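Local coordinates for protein succinylglutamate desuccinylase/aspartoacylase (Shewanella frigidimarina, PDB 3LWU) that binds zinc and probably acts as a hydrolase of the succinylglutamate desuccinylase/aspartoacylase family, with ester bonds as its likely targets, at residues Val129-Trp134 with Thr242-Ser247; Ala149-Leu154 with Gln184-Leu189. One frame throughout, in Å; residues are numbered along the deposited sequence.

Contact 1 (Val129-Trp134 with Thr242-Ser247); sequences VDIQNW and TEYATS
Ile131 and Tyr244 face each other where the first turn of helix 131-138 meets the C-terminal part of helix 230-247, and their CA atoms, 7.4 Å apart, mark the nearest approach of the two backbones. No hydrogen bond joins the segments. The turn entering helix 131-138 is N-capped by Asp130, whose OD1 accepts a weak bond from Asn133 N (3.3 Å), while Trp134 N closes the first helical turn on Asp130 O.

Tyr244 makes the whole contact from its side. With CG anti to the backbone N (chi1 -175°), the ring is carried out from its helix toward the opposite turn. There Gln132 CA lies over one face of the ring, 3.9 Å from Tyr244 CZ. The Gln132 side chain crosses the phenol at about a right angle, with CG 4.1 Å from Tyr244 CE1 and CB 4.0 Å from Tyr244 OH. CA, CB and CG thus do the touching; the amide plane is turned 67° from the ring. Nearer the root of the tyrosine, Ile131 CG1 packs 3.9 Å from Tyr244 CB, the two side chains sliding past each other in opposite directions. On its own helix, Tyr244 O receives Ser247 OG on a lone pair at 2.6 Å.

This is a small packing contact at the protein surface, away from the zinc site. Tyr135 adds an edge-to-face contact with Tyr244, Trp134 packs on helix 143-160, and Thr242 and Ala245 touch Phe252 in a loop; helix 131-138 packs against both helix 143-160 and helix 230-247.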
ATOM      1  N   VAL A 129       3.082  28.240  24.979  1.00 35.52           N
ATOM      2  CA  VAL A 129       2.810  29.613  25.426  1.00 35.00           C
ATOM      3  C   VAL A 129       3.729  29.955  26.589  1.00 34.68           C
ATOM      4  O   VAL A 129       3.818  29.181  27.533  1.00 34.45           O
ATOM      5  CB  VAL A 129       1.345  29.777  25.928  1.00 34.76           C
ATOM      6  CG1 VAL A 129       1.103  31.211  26.434  1.00 34.59           C
ATOM      7  CG2 VAL A 129       0.318  29.376  24.838  1.00 35.84           C
ATOM      8  N   ASP A 130       4.402  31.102  26.542  1.00 34.55           N
ATOM      9  CA  ASP A 130       5.131  31.563  27.711  1.00 34.34           C
ATOM     10  C   ASP A 130       4.074  32.113  28.658  1.00 33.84           C
ATOM     11  O   ASP A 130       3.614  33.261  28.530  1.00 33.27           O
ATOM     12  CB  ASP A 130       6.165  32.611  27.350  1.00 34.89           C
ATOM     13  CG  ASP A 130       6.870  33.194  28.569  1.00 35.73           C
ATOM     14  OD1 ASP A 130       6.536  32.882  29.748  1.00 35.31           O
ATOM     15  OD2 ASP A 130       7.780  33.991  28.325  1.00 39.89           O
ATOM     16  N   ILE A 131       3.687  31.268  29.605  1.00 33.42           N
ATOM     17  CA  ILE A 131       2.451  31.488  30.333  1.00 33.49           C
ATOM     18  C   ILE A 131       2.614  32.562  31.386  1.00 32.87           C
ATOM     19  O   ILE A 131       1.713  33.359  31.561  1.00 32.33           O
ATOM     20  CB  ILE A 131       1.877  30.176  30.950  1.00 33.64           C
ATOM     21  CG1 ILE A 131       0.495  30.449  31.556  1.00 34.29           C
ATOM     22  CG2 ILE A 131       2.835  29.588  32.005  1.00 34.69           C
ATOM     23  CD1 ILE A 131      -0.503  31.058  30.561  1.00 35.42           C
ATOM     24  N   GLN A 132       3.771  32.591  32.049  1.00 32.67           N
ATOM     25  CA  GLN A 132       4.084  33.626  33.050  1.00 33.04           C
ATOM     26  C   GLN A 132       4.015  35.011  32.399  1.00 32.31           C
ATOM     27  O   GLN A 132       3.448  35.944  32.952  1.00 31.94           O
ATOM     28  CB  GLN A 132       5.492  33.449  33.663  1.00 33.43           C
ATOM     29  CG  GLN A 132       5.932  32.011  34.042  1.00 35.72           C
ATOM     30  CD  GLN A 132       7.458  31.898  34.259  1.00 38.81           C
ATOM     31  OE1 GLN A 132       8.207  31.482  33.357  1.00 40.56           O
ATOM     32  NE2 GLN A 132       7.920  32.284  35.451  1.00 38.77           N
ATOM     33  N   ASN A 133       4.607  35.123  31.217  1.00 31.61           N
ATOM     34  CA  ASN A 133       4.665  36.386  30.500  1.00 31.33           C
ATOM     35  C   ASN A 133       3.308  36.827  29.957  1.00 30.28           C
ATOM     36  O   ASN A 133       2.907  37.990  30.131  1.00 29.54           O
ATOM     37  CB  ASN A 133       5.650  36.269  29.338  1.00 32.06           C
ATOM     38  CG  ASN A 133       5.993  37.611  28.746  1.00 34.59           C
ATOM     39  OD1 ASN A 133       6.877  38.302  29.247  1.00 38.74           O
ATOM     40  ND2 ASN A 133       5.281  38.001  27.685  1.00 37.81           N
ATOM     41  N   TRP A 134       2.605  35.896  29.302  1.00 29.16           N
ATOM     42  CA  TRP A 134       1.332  36.208  28.683  1.00 28.63           C
ATOM     43  C   TRP A 134       0.356  36.696  29.752  1.00 28.27           C
ATOM     44  O   TRP A 134      -0.347  37.718  29.561  1.00 27.53           O
ATOM     45  CB  TRP A 134       0.744  35.000  27.886  1.00 28.53           C
ATOM     46  CG  TRP A 134      -0.456  35.440  27.079  1.00 28.29           C
ATOM     47  CD1 TRP A 134      -0.459  35.869  25.777  1.00 28.48           C
ATOM     48  CD2 TRP A 134      -1.818  35.568  27.540  1.00 27.87           C
ATOM     49  NE1 TRP A 134      -1.735  36.228  25.399  1.00 27.70           N
ATOM     50  CE2 TRP A 134      -2.582  36.055  26.461  1.00 26.83           C
ATOM     51  CE3 TRP A 134      -2.465  35.287  28.751  1.00 26.33           C
ATOM     52  CZ2 TRP A 134      -3.943  36.298  26.567  1.00 26.75           C
ATOM     53  CZ3 TRP A 134      -3.830  35.523  28.848  1.00 25.77           C
ATOM     54  CH2 TRP A 134      -4.550  36.027  27.768  1.00 26.15           C
ATOM     55  N   THR A 242      -5.047  27.934  33.544  1.00 25.36           N
ATOM     56  CA  THR A 242      -5.785  27.800  34.794  1.00 25.67           C
ATOM     57  C   THR A 242      -4.889  27.421  36.000  1.00 26.91           C
ATOM     58  O   THR A 242      -4.987  28.056  37.056  1.00 26.43           O
ATOM     59  CB  THR A 242      -6.924  26.756  34.670  1.00 25.53           C
ATOM     60  OG1 THR A 242      -7.725  27.041  33.516  1.00 22.93           O
ATOM     61  CG2 THR A 242      -7.794  26.766  35.929  1.00 23.33           C
ATOM     62  N   GLU A 243      -4.064  26.377  35.857  1.00 28.28           N
ATOM     63  CA  GLU A 243      -3.136  25.985  36.928  1.00 29.75           C
ATOM     64  C   GLU A 243      -2.228  27.160  37.254  1.00 30.06           C
ATOM     65  O   GLU A 243      -2.003  27.474  38.448  1.00 30.74           O
ATOM     66  CB  GLU A 243      -2.294  24.754  36.559  1.00 30.54           C
ATOM     67  CG  GLU A 243      -3.087  23.438  36.545  1.00 33.22           C
ATOM     68  CD  GLU A 243      -2.383  22.319  35.782  1.00 36.99           C
ATOM     69  OE1 GLU A 243      -1.142  22.371  35.647  1.00 38.20           O
ATOM     70  OE2 GLU A 243      -3.070  21.384  35.294  1.00 42.14           O
ATOM     71  N   TYR A 244      -1.728  27.847  36.223  1.00 29.84           N
ATOM     72  CA  TYR A 244      -0.909  29.026  36.498  1.00 29.92           C
ATOM     73  C   TYR A 244      -1.696  30.095  37.248  1.00 29.02           C
ATOM     74  O   TYR A 244      -1.241  30.549  38.296  1.00 29.90           O
ATOM     75  CB  TYR A 244      -0.224  29.628  35.263  1.00 30.27           C
ATOM     76  CG  TYR A 244       0.698  30.777  35.672  1.00 30.37           C
ATOM     77  CD1 TYR A 244       1.972  30.525  36.207  1.00 31.88           C
ATOM     78  CD2 TYR A 244       0.284  32.103  35.557  1.00 29.50           C
ATOM     79  CE1 TYR A 244       2.819  31.589  36.628  1.00 31.44           C
ATOM     80  CE2 TYR A 244       1.103  33.150  35.955  1.00 30.47           C
ATOM     81  CZ  TYR A 244       2.368  32.893  36.487  1.00 31.51           C
ATOM     82  OH  TYR A 244       3.154  33.965  36.866  1.00 31.70           O
ATOM     83  N   ALA A 245      -2.861  30.490  36.754  1.00 28.46           N
ATOM     84  CA  ALA A 245      -3.654  31.526  37.452  1.00 28.55           C
ATOM     85  C   ALA A 245      -3.925  31.155  38.919  1.00 28.88           C
ATOM     86  O   ALA A 245      -3.740  31.988  39.813  1.00 27.77           O
ATOM     87  CB  ALA A 245      -4.948  31.816  36.740  1.00 28.16           C
ATOM     88  N   THR A 246      -4.327  29.904  39.159  1.00 29.30           N
ATOM     89  CA  THR A 246      -4.499  29.366  40.522  1.00 30.52           C
ATOM     90  C   THR A 246      -3.230  29.550  41.393  1.00 31.28           C
ATOM     91  O   THR A 246      -3.341  29.832  42.588  1.00 31.14           O
ATOM     92  CB  THR A 246      -4.948  27.863  40.514  1.00 30.65           C
ATOM     93  OG1 THR A 246      -6.281  27.766  39.995  1.00 31.49           O
ATOM     94  CG2 THR A 246      -4.931  27.252  41.921  1.00 30.80           C
ATOM     95  N   SER A 247      -2.039  29.430  40.791  1.00 31.98           N
ATOM     96  CA  SER A 247      -0.778  29.680  41.523  1.00 32.32           C
ATOM     97  C   SER A 247      -0.548  31.162  41.839  1.00 32.80           C
ATOM     98  O   SER A 247       0.336  31.493  42.641  1.00 33.31           O
ATOM     99  CB  SER A 247       0.434  29.086  40.784  1.00 32.18           C
ATOM    100  OG  SER A 247       0.890  29.927  39.731  1.00 32.62           O
TER

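Contact 2 (Ala149-Leu154 with Gln184-Leu189); sequences AYRSML and QADIVL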
ATOM      1  N   ALA A 149      -9.205  37.179  25.103  1.00 20.55           N
ATOM      2  CA  ALA A 149      -7.865  37.483  24.559  1.00 20.49           C
ATOM      3  C   ALA A 149      -7.062  36.215  24.272  1.00 20.76           C
ATOM      4  O   ALA A 149      -6.435  36.068  23.217  1.00 20.63           O
ATOM      5  CB  ALA A 149      -7.085  38.375  25.490  1.00 20.43           C
ATOM      6  N   TYR A 150      -7.098  35.290  25.221  1.00 21.06           N
ATOM      7  CA  TYR A 150      -6.374  34.040  25.113  1.00 21.29           C
ATOM      8  C   TYR A 150      -6.837  33.222  23.924  1.00 21.30           C
ATOM      9  O   TYR A 150      -6.022  32.623  23.272  1.00 22.09           O
ATOM     10  CB  TYR A 150      -6.537  33.216  26.387  1.00 21.40           C
ATOM     11  CG  TYR A 150      -5.476  32.167  26.629  1.00 20.41           C
ATOM     12  CD1 TYR A 150      -4.180  32.536  26.950  1.00 21.03           C
ATOM     13  CD2 TYR A 150      -5.781  30.816  26.617  1.00 19.13           C
ATOM     14  CE1 TYR A 150      -3.184  31.581  27.197  1.00 20.59           C
ATOM     15  CE2 TYR A 150      -4.791  29.845  26.870  1.00 19.68           C
ATOM     16  CZ  TYR A 150      -3.502  30.247  27.153  1.00 19.52           C
ATOM     17  OH  TYR A 150      -2.529  29.341  27.432  1.00 17.08           O
ATOM     18  N   ARG A 151      -8.134  33.191  23.661  1.00 21.97           N
ATOM     19  CA  ARG A 151      -8.679  32.471  22.516  1.00 23.12           C
ATOM     20  C   ARG A 151      -8.242  33.113  21.202  1.00 23.18           C
ATOM     21  O   ARG A 151      -7.873  32.393  20.260  1.00 22.65           O
ATOM     22  CB  ARG A 151     -10.219  32.365  22.586  1.00 23.83           C
ATOM     23  CG  ARG A 151     -10.902  31.898  21.321  1.00 25.11           C
ATOM     24  CD  ARG A 151     -12.400  31.617  21.559  1.00 29.65           C
ATOM     25  NE  ARG A 151     -12.611  30.370  22.322  1.00 33.54           N
ATOM     26  CZ  ARG A 151     -12.921  30.301  23.625  1.00 35.85           C
ATOM     27  NH1 ARG A 151     -13.086  31.399  24.344  1.00 34.49           N
ATOM     28  NH2 ARG A 151     -13.073  29.114  24.219  1.00 38.03           N
ATOM     29  N   SER A 152      -8.292  34.444  21.121  1.00 23.09           N
ATOM     30  CA  SER A 152      -7.786  35.135  19.914  1.00 23.79           C
ATOM     31  C   SER A 152      -6.350  34.770  19.606  1.00 23.35           C
ATOM     32  O   SER A 152      -6.003  34.620  18.439  1.00 23.50           O
ATOM     33  CB  SER A 152      -7.831  36.643  20.041  1.00 23.63           C
ATOM     34  OG  SER A 152      -9.130  37.029  20.403  1.00 27.28           O
HETATM   35  N   MSE A 153      -5.527  34.657  20.648  1.00 23.22           N
HETATM   36  CA  MSE A 153      -4.120  34.335  20.480  1.00 23.19           C
HETATM   37  C   MSE A 153      -3.962  32.917  19.976  1.00 22.89           C
HETATM   38  O   MSE A 153      -3.166  32.685  19.061  1.00 22.83           O
HETATM   39  CB  MSE A 153      -3.333  34.514  21.779  1.00 23.52           C
HETATM   40  CG  MSE A 153      -1.866  34.101  21.651  1.00 24.48           C
HETATM   41 SE   MSE A 153      -1.525  32.274  22.160  0.75 27.37          SE
HETATM   42  CE  MSE A 153      -2.060  32.403  24.060  1.00 27.74           C
ATOM     43  N   LEU A 154      -4.706  31.969  20.565  1.00 22.11           N
ATOM     44  CA  LEU A 154      -4.652  30.573  20.111  1.00 21.43           C
ATOM     45  C   LEU A 154      -5.076  30.450  18.634  1.00 21.38           C
ATOM     46  O   LEU A 154      -4.395  29.753  17.878  1.00 20.33           O
ATOM     47  CB  LEU A 154      -5.462  29.605  21.010  1.00 21.05           C
ATOM     48  CG  LEU A 154      -5.007  29.454  22.486  1.00 20.53           C
ATOM     49  CD1 LEU A 154      -5.990  28.662  23.328  1.00 17.54           C
ATOM     50  CD2 LEU A 154      -3.611  28.835  22.623  1.00 17.91           C
ATOM     51  N   GLN A 184     -11.970  28.133  18.502  1.00 17.83           N
ATOM     52  CA  GLN A 184     -13.027  29.098  18.610  1.00 18.56           C
ATOM     53  C   GLN A 184     -14.108  28.625  19.557  1.00 17.98           C
ATOM     54  O   GLN A 184     -14.868  29.452  20.019  1.00 17.65           O
ATOM     55  CB  GLN A 184     -13.696  29.370  17.242  1.00 19.95           C
ATOM     56  CG  GLN A 184     -12.861  30.173  16.213  1.00 23.00           C
ATOM     57  CD  GLN A 184     -12.669  31.651  16.609  1.00 30.02           C
ATOM     58  OE1 GLN A 184     -13.120  32.116  17.680  1.00 31.40           O
ATOM     59  NE2 GLN A 184     -11.989  32.393  15.741  1.00 32.55           N
ATOM     60  N   ALA A 185     -14.182  27.320  19.834  1.00 17.04           N
ATOM     61  CA  ALA A 185     -15.296  26.729  20.576  1.00 17.51           C
ATOM     62  C   ALA A 185     -15.013  26.544  22.083  1.00 17.56           C
ATOM     63  O   ALA A 185     -13.870  26.419  22.498  1.00 18.48           O
ATOM     64  CB  ALA A 185     -15.684  25.422  19.968  1.00 15.74           C
ATOM     65  N   ASP A 186     -16.067  26.490  22.886  1.00 17.53           N
ATOM     66  CA  ASP A 186     -15.931  26.222  24.328  1.00 17.57           C
ATOM     67  C   ASP A 186     -15.848  24.725  24.626  1.00 16.60           C
ATOM     68  O   ASP A 186     -15.354  24.301  25.690  1.00 16.71           O
ATOM     69  CB  ASP A 186     -17.132  26.804  25.079  1.00 18.25           C
ATOM     70  CG  ASP A 186     -17.194  28.315  24.984  1.00 20.26           C
ATOM     71  OD1 ASP A 186     -16.292  28.967  25.550  1.00 27.53           O
ATOM     72  OD2 ASP A 186     -18.123  28.858  24.341  1.00 20.94           O
ATOM     73  N   ILE A 187     -16.377  23.942  23.698  1.00 14.87           N
ATOM     74  CA  ILE A 187     -16.515  22.511  23.828  1.00 14.51           C
ATOM     75  C   ILE A 187     -16.092  21.913  22.511  1.00 14.29           C
ATOM     76  O   ILE A 187     -16.590  22.328  21.459  1.00 13.49           O
ATOM     77  CB  ILE A 187     -17.987  22.106  24.082  1.00 14.61           C
ATOM     78  CG1 ILE A 187     -18.450  22.623  25.447  1.00 14.01           C
ATOM     79  CG2 ILE A 187     -18.136  20.579  24.030  1.00 12.48           C
ATOM     80  CD1 ILE A 187     -19.995  22.833  25.553  1.00 13.21           C
ATOM     81  N   VAL A 188     -15.156  20.972  22.568  1.00 14.56           N
ATOM     82  CA  VAL A 188     -14.624  20.323  21.370  1.00 13.94           C
ATOM     83  C   VAL A 188     -14.856  18.818  21.496  1.00 14.80           C
ATOM     84  O   VAL A 188     -14.494  18.232  22.502  1.00 14.43           O
ATOM     85  CB  VAL A 188     -13.109  20.588  21.205  1.00 14.12           C
ATOM     86  CG1 VAL A 188     -12.480  19.667  20.082  1.00 11.28           C
ATOM     87  CG2 VAL A 188     -12.867  22.060  20.935  1.00 11.78           C
ATOM     88  N   LEU A 189     -15.482  18.217  20.481  1.00 15.06           N
ATOM     89  CA  LEU A 189     -15.686  16.775  20.425  1.00 15.36           C
ATOM     90  C   LEU A 189     -15.034  16.272  19.158  1.00 15.73           C
ATOM     91  O   LEU A 189     -15.437  16.667  18.034  1.00 16.10           O
ATOM     92  CB  LEU A 189     -17.162  16.407  20.423  1.00 15.04           C
ATOM     93  CG  LEU A 189     -18.039  16.989  21.542  1.00 16.64           C
ATOM     94  CD1 LEU A 189     -19.514  16.659  21.268  1.00 18.69           C
ATOM     95  CD2 LEU A 189     -17.610  16.540  22.921  1.00 16.68           C
TER
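Arg151 leaves helix 143-160 with CG anti to its own backbone nitrogen and stays extended through chi2, then bends at chi3 (-74°), which lays the guanidinium against the turn that leads into strand 187-194. Asp186 answers with CG beside its backbone N, bringing OD1 near the same group.

Arg151 NH2 lies close to two oxygens and gives a hydrogen bond to one of them. It donates to Ala185 O at 3.3 Å, with an N-H...O angle of 151°; the donor stands well above the carbonyl plane, and the oxygen lies at the guanidinium edge, somewhat tilted from its plane. Asp186 OD1 is 3.5 Å from Arg151 NH2 but well outside the guanidinium plane, and the carboxylate is turned 70° against it. That pair is therefore a salt bridge of charges alone, with no N-H directed at the oxygen. Farther back, Arg151 CD packs 3.6 Å from Gln184 O, and the bent Gln184 side chain returns its OE1 to within 4.0 Å of the same Arg151 CD.

The stronger polar partners lie just beyond: Arg151 NE donates to His183 O, and Asp186 OD2 accepts from Ser55 N. Were the arginine replaced by an alanine, Ala185 O and His183 O would probably lose these donors and Asp186 its nearby positive charge, with a gap left between helix and turn.

Chemically, one cationic side chain ties helix 143-160 to the exit of helix 170-182 through backbone carbonyls. Ala185 O takes a bond at the edge of the cation, whereas the carboxylate of Asp186, itself bonded to Ser55 N, probably adds charge attraction without a directed bond.

Contacts 1 and 2 have centres 16 Å apart on the same side of the chain's centre, within the family's catalytic domain. In chain order come 129-134, 149-154, 184-189 and 242-247, so contact 2 falls wholly between the two halves of contact 1. Consecutive helices 131-138 and 143-160 join them directly: Trp134 CZ3 packs 3.6 Å from Tyr150 CD1, and Val129 CG2 reaches Met153 CE at 3.9 Å. Tyr150 OH is hydrogen-bonded to Pro237 O on helix 230-247. Contact 1 joins helix 131-138 to helix 230-247, and contact 2 joins helix 143-160 to the turn before strand 187-194, which farther along carries the zinc ligand His192, although both lie away from the metal.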